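Local coordinates for BH2331 protein (Bacillus halodurans, PDB 1VL5) that probably transfers methyl groups from S-adenosylmethionine to a substrate not yet identified, as a member of the methyltransferase superfamily, at residues F104-T108 against G134-L138; F182-H188 against I245-K251. One frame throughout, in Å; residues are numbered along the deposited sequence.

How the contacts relate
Both contacts belong to one mixed sheet, and strands 134-142 and 236-250 are neighbours in it, so the two pairings sit side by side with centres about 10 Å apart. Contact 1 is the buried one: a parallel pairing in the middle of the Rossmann-like sheet, held by backbone hydrogen bonds and aliphatic side chains. Contact 2, only partly buried, joins antiparallel strands at its end; strand 183-195 is the more exposed partner, and charged side chains add a salt bridge to the backbone bonds. The seam between the contacts is bridged by, among others, Gln135 OE1 and Lys248 NZ, 2.7 Å apart, and Leu138 O and Met247 N at 2.8 Å, both probable hydrogen bonds.

Contact 1: F104-T108 against G134-L138; sequences FHIVT and GQLLL
Two parallel strands in the interior of a Rossmann-like methyltransferase sheet meet here, linked through helix 119-129 in a beta-alpha-beta connection. Strands 106-108 and 134-138 run 4.8 Å apart at closest approach with 11° between their directions, in the register Ile106-Gln135, Val107-Leu136 and Thr108-Leu137. The chain turns a corner at His105 (phi/psi -77/-33), between extended Phe104 and Ile106. Gly134 begins the second segment with its CA 3.2 Å from His105 O; an ideal CB would clash with that oxygen. Gln135 follows, its N donating to His105 O (2.9 Å) and its O accepting from Val107 N (3.0 Å), so it brackets Ile106 as in regular parallel pairing. With chi1 p and chi2 t, its side chain lays CG 3.8 Å from Ile106 CG1, while OE1 accepts a hydrogen bond from Lys248 NZ and NE2 donates one to Ala33 O. Leu136 (t, p) points to the other face with Val107, its CD1 4.0 Å from Val107 CG1, and its CA approaches Val107 O at 3.4 Å. Leu137 (m, t) returns to the face of Ile106 and Thr108: its N donates to Val107 O (2.9 Å), its CD1 lies 3.8 Å from Ile106 CG2 and its CB 3.9 Å from Thr108 CG2. Thr108, chi1 p, sends OG1 to Asp43 OD1 on strand 40-44, which pairs with the other edge of strand 104-110. The chemistry thus implies a register fixed by main-chain hydrogen bonds, with aliphatic contacts on both faces and polar side-chain ends satisfied by other parts of the fold.

Contact 2: F182-H188 against I245-K251; sequences FELEELH and ILMKARK
A classic beta bulge offsets the register of strands 183-195 and 236-250, an antiparallel pair at the end of a class I methyltransferase sheet (strand order 3-2-1-4-5-7-6), in which 236-250 is the reversed strand inserted between 134-142 and 183-195. The axes of strands 183-188 and 245-250 approach to 4.3 Å with 143° between their directions. Glu183 and Arg250 form a hydrogen-bonded pair (Glu183 N to Arg250 O 2.8 Å, Arg250 N to Glu183 O 2.7 Å), and Leu184 faces Ala249 in a non-hydrogen-bonded pair. At the bulge Glu185 turns to phi/psi -106/-46, and Glu185 N and Glu186 N both donate to Lys248 O, at 2.8 and 3.2 Å. Lys248 N then bonds Glu186 O (2.9 Å), Leu187 pairs with Met247, and His188 closes the register on Leu246, with His188 N to Leu246 O and Leu246 N to His188 O both 2.9 Å. Leu184, Leu187, Met247 (a selenomethionine) and Ala249 share one face: Leu187 CD1 lies 3.7 Å from Met247 CG and 3.8 Å from Ile245 CG2. Trp173 of helix 170-180 packs on Ile245 and Met247. Phe182 brings CD1 to 3.9 Å from Ala249 CB. The face of Glu183, Glu186, His188, Lys248 and Arg250 is polar, apart from Leu246. Lys248 sends NZ to Gln135 and Ile32. His188 NE2 donates to Glu186 OE1 (2.7 Å). Arg250 gives NH1 to Gly133 and forms a two-point salt bridge with Glu185, NE to OE2 at 3.0 Å and NH2 to OE1 at 3.1 Å.

Contact 1: F104-T108 against G134-L138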
ATOM      1  N   PHE A 104       8.060  -5.481  17.643  1.00 27.04           N
ATOM      2  CA  PHE A 104       6.664  -5.150  17.382  1.00 24.26           C
ATOM      3  C   PHE A 104       5.718  -6.324  17.405  1.00 22.96           C
ATOM      4  O   PHE A 104       6.051  -7.401  16.932  1.00 27.66           O
ATOM      5  CB  PHE A 104       6.591  -4.392  16.021  1.00 23.41           C
ATOM      6  CG  PHE A 104       7.367  -3.104  16.030  1.00 23.95           C
ATOM      7  CD1 PHE A 104       6.865  -1.992  16.720  1.00 23.55           C
ATOM      8  CD2 PHE A 104       8.651  -3.025  15.512  1.00 26.81           C
ATOM      9  CE1 PHE A 104       7.584  -0.821  16.778  1.00 22.04           C
ATOM     10  CE2 PHE A 104       9.396  -1.829  15.581  1.00 23.28           C
ATOM     11  CZ  PHE A 104       8.832  -0.724  16.240  1.00 24.74           C
ATOM     12  N   HIS A 105       4.479  -6.120  17.899  1.00 24.16           N
ATOM     13  CA  HIS A 105       3.429  -7.115  17.681  1.00 25.21           C
ATOM     14  C   HIS A 105       2.854  -7.068  16.270  1.00 27.30           C
ATOM     15  O   HIS A 105       2.454  -8.102  15.718  1.00 24.36           O
ATOM     16  CB  HIS A 105       2.321  -6.940  18.692  1.00 28.97           C
ATOM     17  CG  HIS A 105       2.808  -6.975  20.109  1.00 28.05           C
ATOM     18  ND1 HIS A 105       3.290  -5.856  20.752  1.00 28.00           N
ATOM     19  CD2 HIS A 105       2.889  -7.989  20.999  1.00 31.96           C
ATOM     20  CE1 HIS A 105       3.607  -6.175  21.996  1.00 35.80           C
ATOM     21  NE2 HIS A 105       3.382  -7.465  22.171  1.00 29.34           N
ATOM     22  N   ILE A 106       2.812  -5.855  15.688  1.00 26.56           N
ATOM     23  CA  ILE A 106       2.217  -5.627  14.380  1.00 26.48           C
ATOM     24  C   ILE A 106       3.100  -4.735  13.538  1.00 23.68           C
ATOM     25  O   ILE A 106       3.626  -3.776  14.020  1.00 23.51           O
ATOM     26  CB  ILE A 106       0.777  -4.996  14.501  1.00 26.07           C
ATOM     27  CG1 ILE A 106      -0.152  -5.908  15.296  1.00 30.13           C
ATOM     28  CG2 ILE A 106       0.207  -4.737  13.096  1.00 26.15           C
ATOM     29  CD1 ILE A 106      -1.523  -5.318  15.587  1.00 27.25           C
ATOM     30  N   VAL A 107       3.278  -5.083  12.268  1.00 25.04           N
ATOM     31  CA  VAL A 107       3.818  -4.150  11.301  1.00 25.98           C
ATOM     32  C   VAL A 107       2.712  -3.919  10.304  1.00 27.47           C
ATOM     33  O   VAL A 107       2.159  -4.880   9.768  1.00 29.00           O
ATOM     34  CB  VAL A 107       5.090  -4.681  10.593  1.00 23.25           C
ATOM     35  CG1 VAL A 107       5.565  -3.703   9.540  1.00 31.64           C
ATOM     36  CG2 VAL A 107       6.192  -4.905  11.565  1.00 26.47           C
ATOM     37  N   THR A 108       2.392  -2.658  10.059  1.00 28.65           N
ATOM     38  CA  THR A 108       1.467  -2.283   9.008  1.00 30.33           C
ATOM     39  C   THR A 108       2.142  -1.520   7.885  1.00 27.06           C
ATOM     40  O   THR A 108       3.116  -0.776   8.098  1.00 26.78           O
ATOM     41  CB  THR A 108       0.280  -1.403   9.523  1.00 31.59           C
ATOM     42  OG1 THR A 108       0.726  -0.317  10.371  1.00 32.44           O
ATOM     43  CG2 THR A 108      -0.675  -2.211  10.256  1.00 38.88           C
ATOM     44  N   GLY A 134       3.871 -12.440  15.936  1.00 27.26           N
ATOM     45  CA  GLY A 134       3.388 -11.131  15.479  1.00 27.13           C
ATOM     46  C   GLY A 134       2.857 -11.181  14.072  1.00 27.57           C
ATOM     47  O   GLY A 134       2.969 -12.227  13.393  1.00 23.86           O
ATOM     48  N   GLN A 135       2.230 -10.091  13.621  1.00 25.51           N
ATOM     49  CA  GLN A 135       1.645 -10.134  12.288  1.00 24.84           C
ATOM     50  C   GLN A 135       2.041  -8.946  11.407  1.00 26.69           C
ATOM     51  O   GLN A 135       2.248  -7.854  11.884  1.00 24.86           O
ATOM     52  CB  GLN A 135       0.118 -10.226  12.377  1.00 25.23           C
ATOM     53  CG  GLN A 135      -0.510  -9.076  13.224  1.00 26.18           C
ATOM     54  CD  GLN A 135      -2.039  -9.032  13.170  1.00 25.82           C
ATOM     55  OE1 GLN A 135      -2.643  -9.216  12.113  1.00 27.61           O
ATOM     56  NE2 GLN A 135      -2.670  -8.746  14.309  1.00 24.64           N
ATOM     57  N   LEU A 136       2.129  -9.208  10.107  1.00 27.43           N
ATOM     58  CA  LEU A 136       2.276  -8.176   9.095  1.00 27.93           C
ATOM     59  C   LEU A 136       0.919  -8.007   8.434  1.00 28.74           C
ATOM     60  O   LEU A 136       0.333  -8.964   7.987  1.00 27.88           O
ATOM     61  CB  LEU A 136       3.304  -8.594   8.042  1.00 26.50           C
ATOM     62  CG  LEU A 136       3.359  -7.728   6.790  1.00 26.35           C
ATOM     63  CD1 LEU A 136       3.823  -6.323   7.043  1.00 23.40           C
ATOM     64  CD2 LEU A 136       4.282  -8.459   5.759  1.00 29.48           C
ATOM     65  N   LEU A 137       0.479  -6.757   8.341  1.00 25.41           N
ATOM     66  CA  LEU A 137      -0.714  -6.366   7.642  1.00 25.68           C
ATOM     67  C   LEU A 137      -0.286  -5.477   6.486  1.00 28.31           C
ATOM     68  O   LEU A 137       0.109  -4.338   6.684  1.00 27.32           O
ATOM     69  CB  LEU A 137      -1.644  -5.635   8.634  1.00 25.79           C
ATOM     70  CG  LEU A 137      -2.256  -6.557   9.718  1.00 27.76           C
ATOM     71  CD1 LEU A 137      -2.692  -5.767  10.946  1.00 27.38           C
ATOM     72  CD2 LEU A 137      -3.423  -7.384   9.232  1.00 26.68           C
ATOM     73  N   LEU A 138      -0.424  -5.979   5.259  1.00 27.26           N
ATOM     74  CA  LEU A 138       0.054  -5.292   4.076  1.00 28.82           C
ATOM     75  C   LEU A 138      -1.059  -5.073   3.089  1.00 26.27           C
ATOM     76  O   LEU A 138      -1.779  -6.016   2.748  1.00 27.59           O
ATOM     77  CB  LEU A 138       1.153  -6.132   3.444  1.00 31.89           C
ATOM     78  CG  LEU A 138       1.856  -5.734   2.140  1.00 34.65           C
ATOM     79  CD1 LEU A 138       2.553  -4.417   2.245  1.00 36.49           C
ATOM     80  CD2 LEU A 138       2.862  -6.815   1.782  1.00 33.13           C
TER

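Contact 2: F182-H188 against I245-K251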
ATOM      1  N   PHE A 182       7.283 -15.786   6.533  1.00 26.80           N
ATOM      2  CA  PHE A 182       5.949 -15.476   7.012  1.00 27.58           C
ATOM      3  C   PHE A 182       5.024 -16.613   6.609  1.00 27.29           C
ATOM      4  O   PHE A 182       5.223 -17.237   5.555  1.00 26.16           O
ATOM      5  CB  PHE A 182       5.406 -14.196   6.362  1.00 28.83           C
ATOM      6  CG  PHE A 182       5.858 -12.938   7.010  1.00 21.09           C
ATOM      7  CD1 PHE A 182       5.317 -12.550   8.205  1.00 28.13           C
ATOM      8  CD2 PHE A 182       6.784 -12.106   6.384  1.00 29.75           C
ATOM      9  CE1 PHE A 182       5.696 -11.395   8.799  1.00 27.12           C
ATOM     10  CE2 PHE A 182       7.173 -10.943   6.960  1.00 26.98           C
ATOM     11  CZ  PHE A 182       6.632 -10.574   8.185  1.00 26.23           C
ATOM     12  N   GLU A 183       3.997 -16.841   7.416  1.00 28.23           N
ATOM     13  CA  GLU A 183       2.902 -17.741   7.017  1.00 28.04           C
ATOM     14  C   GLU A 183       1.638 -16.917   6.832  1.00 27.00           C
ATOM     15  O   GLU A 183       1.108 -16.364   7.760  1.00 26.41           O
ATOM     16  CB  GLU A 183       2.689 -18.849   8.029  1.00 27.95           C
ATOM     17  CG  GLU A 183       3.831 -19.867   8.055  1.00 30.90           C
ATOM     18  CD  GLU A 183       3.682 -20.943   9.101  1.00 34.67           C
ATOM     19  OE1 GLU A 183       2.921 -20.799  10.078  1.00 37.77           O
ATOM     20  OE2 GLU A 183       4.363 -21.953   8.958  1.00 38.13           O
ATOM     21  N   LEU A 184       1.233 -16.779   5.590  1.00 24.56           N
ATOM     22  CA  LEU A 184       0.020 -16.120   5.226  1.00 26.58           C
ATOM     23  C   LEU A 184      -1.147 -16.773   5.959  1.00 25.23           C
ATOM     24  O   LEU A 184      -1.226 -17.981   6.081  1.00 27.08           O
ATOM     25  CB  LEU A 184      -0.203 -16.201   3.722  1.00 25.24           C
ATOM     26  CG  LEU A 184      -1.434 -15.431   3.230  1.00 28.59           C
ATOM     27  CD1 LEU A 184      -1.279 -13.900   3.383  1.00 28.14           C
ATOM     28  CD2 LEU A 184      -1.736 -15.768   1.807  1.00 30.12           C
ATOM     29  N   GLU A 185      -2.000 -15.940   6.512  1.00 25.73           N
ATOM     30  CA  GLU A 185      -3.256 -16.383   7.116  1.00 24.83           C
ATOM     31  C   GLU A 185      -4.428 -16.013   6.226  1.00 26.64           C
ATOM     32  O   GLU A 185      -5.274 -16.833   6.029  1.00 26.45           O
ATOM     33  CB  GLU A 185      -3.411 -15.772   8.513  1.00 25.80           C
ATOM     34  CG  GLU A 185      -2.417 -16.378   9.498  1.00 25.58           C
ATOM     35  CD  GLU A 185      -2.590 -15.991  10.924  1.00 28.62           C
ATOM     36  OE1 GLU A 185      -3.355 -15.046  11.222  1.00 32.01           O
ATOM     37  OE2 GLU A 185      -1.931 -16.685  11.753  1.00 27.56           O
ATOM     38  N   GLU A 186      -4.475 -14.775   5.711  1.00 27.28           N
ATOM     39  CA  GLU A 186      -5.597 -14.270   4.954  1.00 28.31           C
ATOM     40  C   GLU A 186      -5.130 -13.322   3.874  1.00 28.02           C
ATOM     41  O   GLU A 186      -4.264 -12.473   4.105  1.00 25.74           O
ATOM     42  CB  GLU A 186      -6.609 -13.483   5.830  1.00 31.12           C
ATOM     43  CG  GLU A 186      -7.117 -14.237   7.016  1.00 31.59           C
ATOM     44  CD  GLU A 186      -8.115 -13.416   7.832  1.00 38.11           C
ATOM     45  OE1 GLU A 186      -8.996 -12.803   7.189  1.00 38.43           O
ATOM     46  OE2 GLU A 186      -8.019 -13.440   9.091  1.00 35.59           O
ATOM     47  N   LEU A 187      -5.729 -13.484   2.706  1.00 25.68           N
ATOM     48  CA  LEU A 187      -5.560 -12.608   1.531  1.00 26.11           C
ATOM     49  C   LEU A 187      -6.971 -12.193   1.073  1.00 25.12           C
ATOM     50  O   LEU A 187      -7.792 -13.037   0.789  1.00 28.82           O
ATOM     51  CB  LEU A 187      -4.746 -13.339   0.433  1.00 27.99           C
ATOM     52  CG  LEU A 187      -4.877 -12.758  -0.995  1.00 30.10           C
ATOM     53  CD1 LEU A 187      -4.380 -11.378  -1.057  1.00 27.01           C
ATOM     54  CD2 LEU A 187      -4.145 -13.594  -2.079  1.00 35.32           C
ATOM     55  N   HIS A 188      -7.275 -10.894   1.107  1.00 27.84           N
ATOM     56  CA  HIS A 188      -8.565 -10.341   0.669  1.00 24.85           C
ATOM     57  C   HIS A 188      -8.280  -9.455  -0.539  1.00 26.39           C
ATOM     58  O   HIS A 188      -7.302  -8.688  -0.530  1.00 25.20           O
ATOM     59  CB  HIS A 188      -9.183  -9.509   1.809  1.00 27.12           C
ATOM     60  CG  HIS A 188      -9.477 -10.320   3.036  1.00 29.26           C
ATOM     61  ND1 HIS A 188     -10.735 -10.812   3.310  1.00 29.08           N
ATOM     62  CD2 HIS A 188      -8.673 -10.756   4.043  1.00 28.52           C
ATOM     63  CE1 HIS A 188     -10.694 -11.501   4.441  1.00 35.22           C
ATOM     64  NE2 HIS A 188      -9.460 -11.466   4.916  1.00 28.46           N
ATOM     65  N   ILE A 245      -5.128  -5.492  -2.653  1.00 27.01           N
ATOM     66  CA  ILE A 245      -5.132  -6.558  -1.685  1.00 24.91           C
ATOM     67  C   ILE A 245      -4.826  -6.120  -0.276  1.00 23.71           C
ATOM     68  O   ILE A 245      -4.204  -5.076  -0.036  1.00 26.54           O
ATOM     69  CB  ILE A 245      -4.111  -7.666  -2.084  1.00 25.69           C
ATOM     70  CG1 ILE A 245      -2.734  -7.069  -2.261  1.00 27.48           C
ATOM     71  CG2 ILE A 245      -4.588  -8.357  -3.431  1.00 26.74           C
ATOM     72  CD1 ILE A 245      -1.680  -8.068  -2.690  1.00 31.74           C
ATOM     73  N   LEU A 246      -5.240  -6.984   0.640  1.00 25.46           N
ATOM     74  CA  LEU A 246      -4.946  -6.901   2.051  1.00 29.12           C
ATOM     75  C   LEU A 246      -4.513  -8.294   2.488  1.00 27.46           C
ATOM     76  O   LEU A 246      -5.310  -9.254   2.408  1.00 27.96           O
ATOM     77  CB  LEU A 246      -6.219  -6.468   2.803  1.00 29.04           C
ATOM     78  CG  LEU A 246      -6.354  -6.133   4.300  1.00 32.86           C
ATOM     79  CD1 LEU A 246      -7.817  -5.938   4.580  1.00 47.24           C
ATOM     80  CD2 LEU A 246      -5.885  -7.190   5.187  1.00 40.79           C
HETATM   81  N   MSE A 247      -3.264  -8.379   2.969  1.00 26.20           N
HETATM   82  CA  MSE A 247      -2.701  -9.600   3.520  1.00 27.38           C
HETATM   83  C   MSE A 247      -2.388  -9.506   5.026  1.00 28.20           C
HETATM   84  O   MSE A 247      -1.921  -8.464   5.508  1.00 27.27           O
HETATM   85  CB  MSE A 247      -1.479 -10.005   2.696  1.00 25.53           C
HETATM   86  CG  MSE A 247      -1.791 -10.256   1.267  1.00 32.37           C
HETATM   87 SE   MSE A 247      -0.120 -10.418   0.200  1.00 40.32          SE
HETATM   88  CE  MSE A 247       0.263  -8.582   0.279  1.00 34.41           C
ATOM     89  N   LYS A 248      -2.773 -10.556   5.756  1.00 25.61           N
ATOM     90  CA  LYS A 248      -2.442 -10.783   7.141  1.00 27.13           C
ATOM     91  C   LYS A 248      -1.536 -12.005   7.126  1.00 26.88           C
ATOM     92  O   LYS A 248      -1.995 -13.104   6.768  1.00 26.43           O
ATOM     93  CB  LYS A 248      -3.722 -11.097   7.948  1.00 29.02           C
ATOM     94  CG  LYS A 248      -3.543 -11.282   9.456  1.00 28.14           C
ATOM     95  CD  LYS A 248      -4.851 -11.771  10.107  1.00 24.54           C
ATOM     96  CE  LYS A 248      -4.740 -11.920  11.564  1.00 28.88           C
ATOM     97  NZ  LYS A 248      -4.923 -10.653  12.327  1.00 26.32           N
ATOM     98  N   ALA A 249      -0.263 -11.799   7.447  1.00 24.97           N
ATOM     99  CA  ALA A 249       0.749 -12.846   7.446  1.00 25.42           C
ATOM    100  C   ALA A 249       1.350 -12.957   8.857  1.00 25.11           C
ATOM    101  O   ALA A 249       1.624 -11.958   9.489  1.00 25.77           O
ATOM    102  CB  ALA A 249       1.849 -12.535   6.431  1.00 26.02           C
ATOM    103  N   ARG A 250       1.497 -14.178   9.366  1.00 26.21           N
ATOM    104  CA  ARG A 250       2.035 -14.447  10.696  1.00 23.65           C
ATOM    105  C   ARG A 250       3.521 -14.758  10.687  1.00 26.61           C
ATOM    106  O   ARG A 250       4.005 -15.528   9.850  1.00 23.25           O
ATOM    107  CB  ARG A 250       1.259 -15.620  11.276  1.00 27.58           C
ATOM    108  CG  ARG A 250       1.484 -15.954  12.728  1.00 23.60           C
ATOM    109  CD  ARG A 250       0.885 -14.913  13.662  1.00 27.01           C
ATOM    110  NE  ARG A 250      -0.527 -14.680  13.452  1.00 27.41           N
ATOM    111  CZ  ARG A 250      -1.199 -13.700  14.033  1.00 33.35           C
ATOM    112  NH1 ARG A 250      -0.579 -12.895  14.885  1.00 29.22           N
ATOM    113  NH2 ARG A 250      -2.502 -13.550  13.815  1.00 35.53           N
ATOM    114  N   LYS A 251       4.264 -14.115  11.590  1.00 26.41           N
ATOM    115  CA  LYS A 251       5.585 -14.613  11.999  1.00 26.10           C
ATOM    116  C   LYS A 251       5.349 -15.742  13.040  1.00 28.30           C
ATOM    117  O   LYS A 251       4.755 -15.521  14.088  1.00 27.96           O
ATOM    118  CB  LYS A 251       6.452 -13.543  12.615  1.00 27.14           C
ATOM    119  CG  LYS A 251       7.752 -14.006  13.221  1.00 26.54           C
ATOM    120  CD  LYS A 251       8.698 -12.810  13.439  1.00 28.22           C
ATOM    121  CE  LYS A 251      10.151 -13.241  13.829  1.00 26.84           C
ATOM    122  NZ  LYS A 251      10.963 -12.063  14.267  1.00 26.17           N
TER